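PDB 5NJL: cell surface protein (Putative S-layer protein) from Clostridioides difficile R20291, which is a putative S-layer protein of the cell wall that shows cell adhesion in vitro and probably acts as an adhesin. Local coordinates for residues K20-M25 with E59-V64. Residues are numbered along the deposited sequence; the frame is centred on the assembly and turned at random.
Sequences KVRDLM and ELEKLV
Segments 20-25 and 59-64, on helices 14-25 and 57-65, have their nearest CA atoms at Val21 and Leu60, 9.1 Å apart, a separation bridged by side chains alone. Both helices pack on the mixed, largely antiparallel five-stranded sheet of their domain: Leu60 rests on Val75, Val44 and Ile54, while Leu24 touches Ile77 and Tyr40 and Met25 meets Ile42 and Ile54. Across the gap between the helices the contact is small, burying 108 Å² in all, and it has two layers. In the buried layer a single methyl of each partner meets the other, Val21 CG1 standing 4.3 Å from Leu60 CD2 in loose van der Waals packing. Ile57, at the start of the second helix, adds to this apolar seam by touching Val21, Arg22 and Met25. Nearer to solvent, to one side of the methyl pair, Arg22 and Glu61 form a salt bridge. The Arg22 chain leaves the helix with CG anti to the backbone N (chi1 174°), then bends at chi3, which brings the guanidinium toward the second helix. Glu61 comes to meet it with CG beside its own backbone N and the rest of the chain extended. The guanidinium and carboxylate planes are 78° apart, so the two groups do not pair side by side through two parallel bonds; the attraction is probably mainly electrostatic. Arg22 NH2 has a second anionic partner, a sulfate ion that is probably a crystallisation additive. Toward the Glu61 carboxylate the guanidinium turns its other terminal nitrogen, NH1 of Arg22 lying 3.5 Å from Glu61 OE2.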
ATOM      1  N   LYS A  20     -11.740  -6.913 -12.811  1.00 32.96           N
ATOM      2  CA  LYS A  20     -10.412  -6.641 -12.235  1.00 33.92           C
ATOM      3  C   LYS A  20     -10.163  -7.419 -10.947  1.00 29.84           C
ATOM      4  O   LYS A  20      -9.096  -8.003 -10.785  1.00 29.60           O
ATOM      5  CB  LYS A  20     -10.214  -5.143 -11.994  1.00 39.75           C
ATOM      6  CG  LYS A  20     -10.095  -4.349 -13.293  1.00 46.14           C
ATOM      7  CD  LYS A  20      -9.731  -2.882 -13.034  1.00 52.59           C
ATOM      8  CE  LYS A  20      -9.272  -2.164 -14.303  1.00 56.10           C
ATOM      9  NZ  LYS A  20     -10.437  -1.645 -15.076  1.00 59.02           N
ATOM     10  N   VAL A  21     -11.137  -7.442 -10.045  1.00 27.35           N
ATOM     11  CA  VAL A  21     -10.985  -8.153  -8.773  1.00 28.09           C
ATOM     12  C   VAL A  21     -10.897  -9.677  -8.989  1.00 29.84           C
ATOM     13  O   VAL A  21     -10.160 -10.374  -8.273  1.00 27.68           O
ATOM     14  CB  VAL A  21     -12.086  -7.787  -7.792  1.00 27.18           C
ATOM     15  CG1 VAL A  21     -11.994  -8.596  -6.508  1.00 28.39           C
ATOM     16  CG2 VAL A  21     -12.002  -6.316  -7.462  1.00 29.30           C
ATOM     17  N   ARG A  22     -11.621 -10.193  -9.975  1.00 27.49           N
ATOM     18  CA  ARG A  22     -11.512 -11.613 -10.316  1.00 28.35           C
ATOM     19  C   ARG A  22     -10.060 -11.960 -10.650  1.00 29.53           C
ATOM     20  O   ARG A  22      -9.516 -12.978 -10.144  1.00 26.83           O
ATOM     21  CB  ARG A  22     -12.447 -11.999 -11.482  1.00 29.24           C
ATOM     22  CG  ARG A  22     -12.289 -13.442 -11.984  1.00 28.69           C
ATOM     23  CD  ARG A  22     -13.051 -13.753 -13.283  1.00 29.99           C
ATOM     24  NE  ARG A  22     -14.519 -13.679 -13.126  1.00 28.92           N
ATOM     25  CZ  ARG A  22     -15.324 -12.770 -13.705  1.00 31.45           C
ATOM     26  NH1 ARG A  22     -16.623 -12.798 -13.469  1.00 29.20           N
ATOM     27  NH2 ARG A  22     -14.854 -11.818 -14.505  1.00 30.88           N
ATOM     28  N   ASP A  23      -9.431 -11.121 -11.480  1.00 30.24           N
ATOM     29  CA  ASP A  23      -8.037 -11.359 -11.860  0.55 32.18           C
ATOM     30  C   ASP A  23      -7.083 -11.256 -10.653  1.00 31.07           C
ATOM     31  O   ASP A  23      -6.179 -12.089 -10.518  1.00 32.74           O
ATOM     32  CB  ASP A  23      -7.620 -10.456 -13.035  0.55 33.90           C
ATOM     33  CG  ASP A  23      -8.377 -10.784 -14.338  0.55 36.10           C
ATOM     34  OD1 ASP A  23      -8.953 -11.894 -14.468  0.55 40.12           O
ATOM     35  OD2 ASP A  23      -8.394  -9.920 -15.240  0.55 38.58           O
ATOM     36  N   LEU A  24      -7.302 -10.280  -9.765  1.00 30.42           N
ATOM     37  CA  LEU A  24      -6.507 -10.144  -8.542  1.00 29.53           C
ATOM     38  C   LEU A  24      -6.635 -11.346  -7.644  1.00 30.47           C
ATOM     39  O   LEU A  24      -5.641 -11.818  -7.086  1.00 29.37           O
ATOM     40  CB  LEU A  24      -6.913  -8.916  -7.732  1.00 29.98           C
ATOM     41  CG  LEU A  24      -6.623  -7.547  -8.376  1.00 30.71           C
ATOM     42  CD1 LEU A  24      -7.142  -6.495  -7.437  1.00 32.11           C
ATOM     43  CD2 LEU A  24      -5.144  -7.329  -8.699  1.00 32.68           C
ATOM     44  N   MET A  25      -7.865 -11.832  -7.483  1.00 29.30           N
ATOM     45  CA  MET A  25      -8.119 -12.952  -6.564  1.00 29.68           C
ATOM     46  C   MET A  25      -7.528 -14.271  -7.077  1.00 27.34           C
ATOM     47  O   MET A  25      -7.294 -15.176  -6.285  1.00 28.71           O
ATOM     48  CB  MET A  25      -9.614 -13.108  -6.275  1.00 30.45           C
ATOM     49  CG  MET A  25     -10.188 -11.965  -5.458  1.00 31.20           C
ATOM     50  SD  MET A  25     -11.926 -12.138  -5.004  1.00 30.03           S
ATOM     51  CE  MET A  25     -11.826 -13.215  -3.575  1.00 30.18           C
ATOM     52  N   GLU A  59     -18.648 -14.110  -4.025  1.00 28.70           N
ATOM     53  CA  GLU A  59     -19.170 -13.412  -2.861  1.00 30.68           C
ATOM     54  C   GLU A  59     -19.428 -11.932  -3.161  1.00 30.42           C
ATOM     55  O   GLU A  59     -20.433 -11.373  -2.701  1.00 30.14           O
ATOM     56  CB  GLU A  59     -18.250 -13.545  -1.655  1.00 32.61           C
ATOM     57  CG  GLU A  59     -18.150 -14.960  -1.121  1.00 34.60           C
ATOM     58  CD  GLU A  59     -17.206 -15.025   0.058  1.00 37.90           C
ATOM     59  OE1 GLU A  59     -17.532 -14.451   1.116  1.00 41.73           O
ATOM     60  OE2 GLU A  59     -16.138 -15.625  -0.100  1.00 38.34           O
ATOM     61  N   LEU A  60     -18.523 -11.318  -3.923  1.00 29.63           N
ATOM     62  CA  LEU A  60     -18.687  -9.922  -4.343  1.00 29.59           C
ATOM     63  C   LEU A  60     -19.803  -9.797  -5.372  1.00 29.01           C
ATOM     64  O   LEU A  60     -20.640  -8.909  -5.266  1.00 29.72           O
ATOM     65  CB  LEU A  60     -17.381  -9.347  -4.896  1.00 29.58           C
ATOM     66  CG  LEU A  60     -17.472  -7.971  -5.555  1.00 30.58           C
ATOM     67  CD1 LEU A  60     -17.895  -6.945  -4.530  1.00 32.09           C
ATOM     68  CD2 LEU A  60     -16.131  -7.619  -6.164  1.00 33.45           C
ATOM     69  N   GLU A  61     -19.795 -10.661  -6.379  1.00 28.45           N
ATOM     70  CA  GLU A  61     -20.855 -10.647  -7.402  1.00 29.68           C
ATOM     71  C   GLU A  61     -22.247 -10.764  -6.806  1.00 29.36           C
ATOM     72  O   GLU A  61     -23.142  -9.998  -7.178  1.00 29.91           O
ATOM     73  CB  GLU A  61     -20.643 -11.712  -8.450  1.00 28.37           C
ATOM     74  CG  GLU A  61     -19.441 -11.461  -9.305  1.00 30.69           C
ATOM     75  CD  GLU A  61     -19.094 -12.636 -10.183  1.00 32.58           C
ATOM     76  OE1 GLU A  61     -18.479 -13.643  -9.694  1.00 32.85           O
ATOM     77  OE2 GLU A  61     -19.415 -12.534 -11.382  1.00 32.18           O
ATOM     78  N   LYS A  62     -22.432 -11.683  -5.867  1.00 29.25           N
ATOM     79  CA  LYS A  62     -23.729 -11.822  -5.202  1.00 33.02           C
ATOM     80  C   LYS A  62     -24.196 -10.532  -4.497  1.00 33.77           C
ATOM     81  O   LYS A  62     -25.372 -10.157  -4.574  1.00 32.84           O
ATOM     82  CB  LYS A  62     -23.714 -12.971  -4.200  1.00 34.16           C
ATOM     83  CG  LYS A  62     -25.096 -13.382  -3.718  1.00 36.96           C
ATOM     84  CD  LYS A  62     -25.040 -14.577  -2.771  1.00 39.77           C
ATOM     85  CE  LYS A  62     -26.421 -14.809  -2.145  1.00 43.65           C
ATOM     86  NZ  LYS A  62     -26.402 -15.915  -1.150  1.00 48.38           N
ATOM     87  N   LEU A  63     -23.274  -9.877  -3.803  1.00 31.96           N
ATOM     88  CA  LEU A  63     -23.577  -8.667  -3.063  1.00 32.79           C
ATOM     89  C   LEU A  63     -23.868  -7.497  -3.996  1.00 32.48           C
ATOM     90  O   LEU A  63     -24.818  -6.756  -3.753  1.00 34.40           O
ATOM     91  CB  LEU A  63     -22.444  -8.319  -2.085  1.00 32.87           C
ATOM     92  CG  LEU A  63     -22.342  -9.247  -0.867  1.00 34.42           C
ATOM     93  CD1 LEU A  63     -21.005  -9.112  -0.147  1.00 34.83           C
ATOM     94  CD2 LEU A  63     -23.465  -8.972   0.126  1.00 38.41           C
ATOM     95  N   VAL A  64     -23.063  -7.353  -5.048  1.00 33.40           N
ATOM     96  CA  VAL A  64     -23.260  -6.311  -6.066  1.00 34.41           C
ATOM     97  C   VAL A  64     -24.611  -6.522  -6.754  1.00 34.60           C
ATOM     98  O   VAL A  64     -25.417  -5.595  -6.813  1.00 34.54           O
ATOM     99  CB  VAL A  64     -22.127  -6.292  -7.106  1.00 34.41           C
ATOM    100  CG1 VAL A  64     -22.462  -5.366  -8.278  1.00 36.69           C
ATOM    101  CG2 VAL A  64     -20.812  -5.862  -6.457  1.00 35.82           C
TER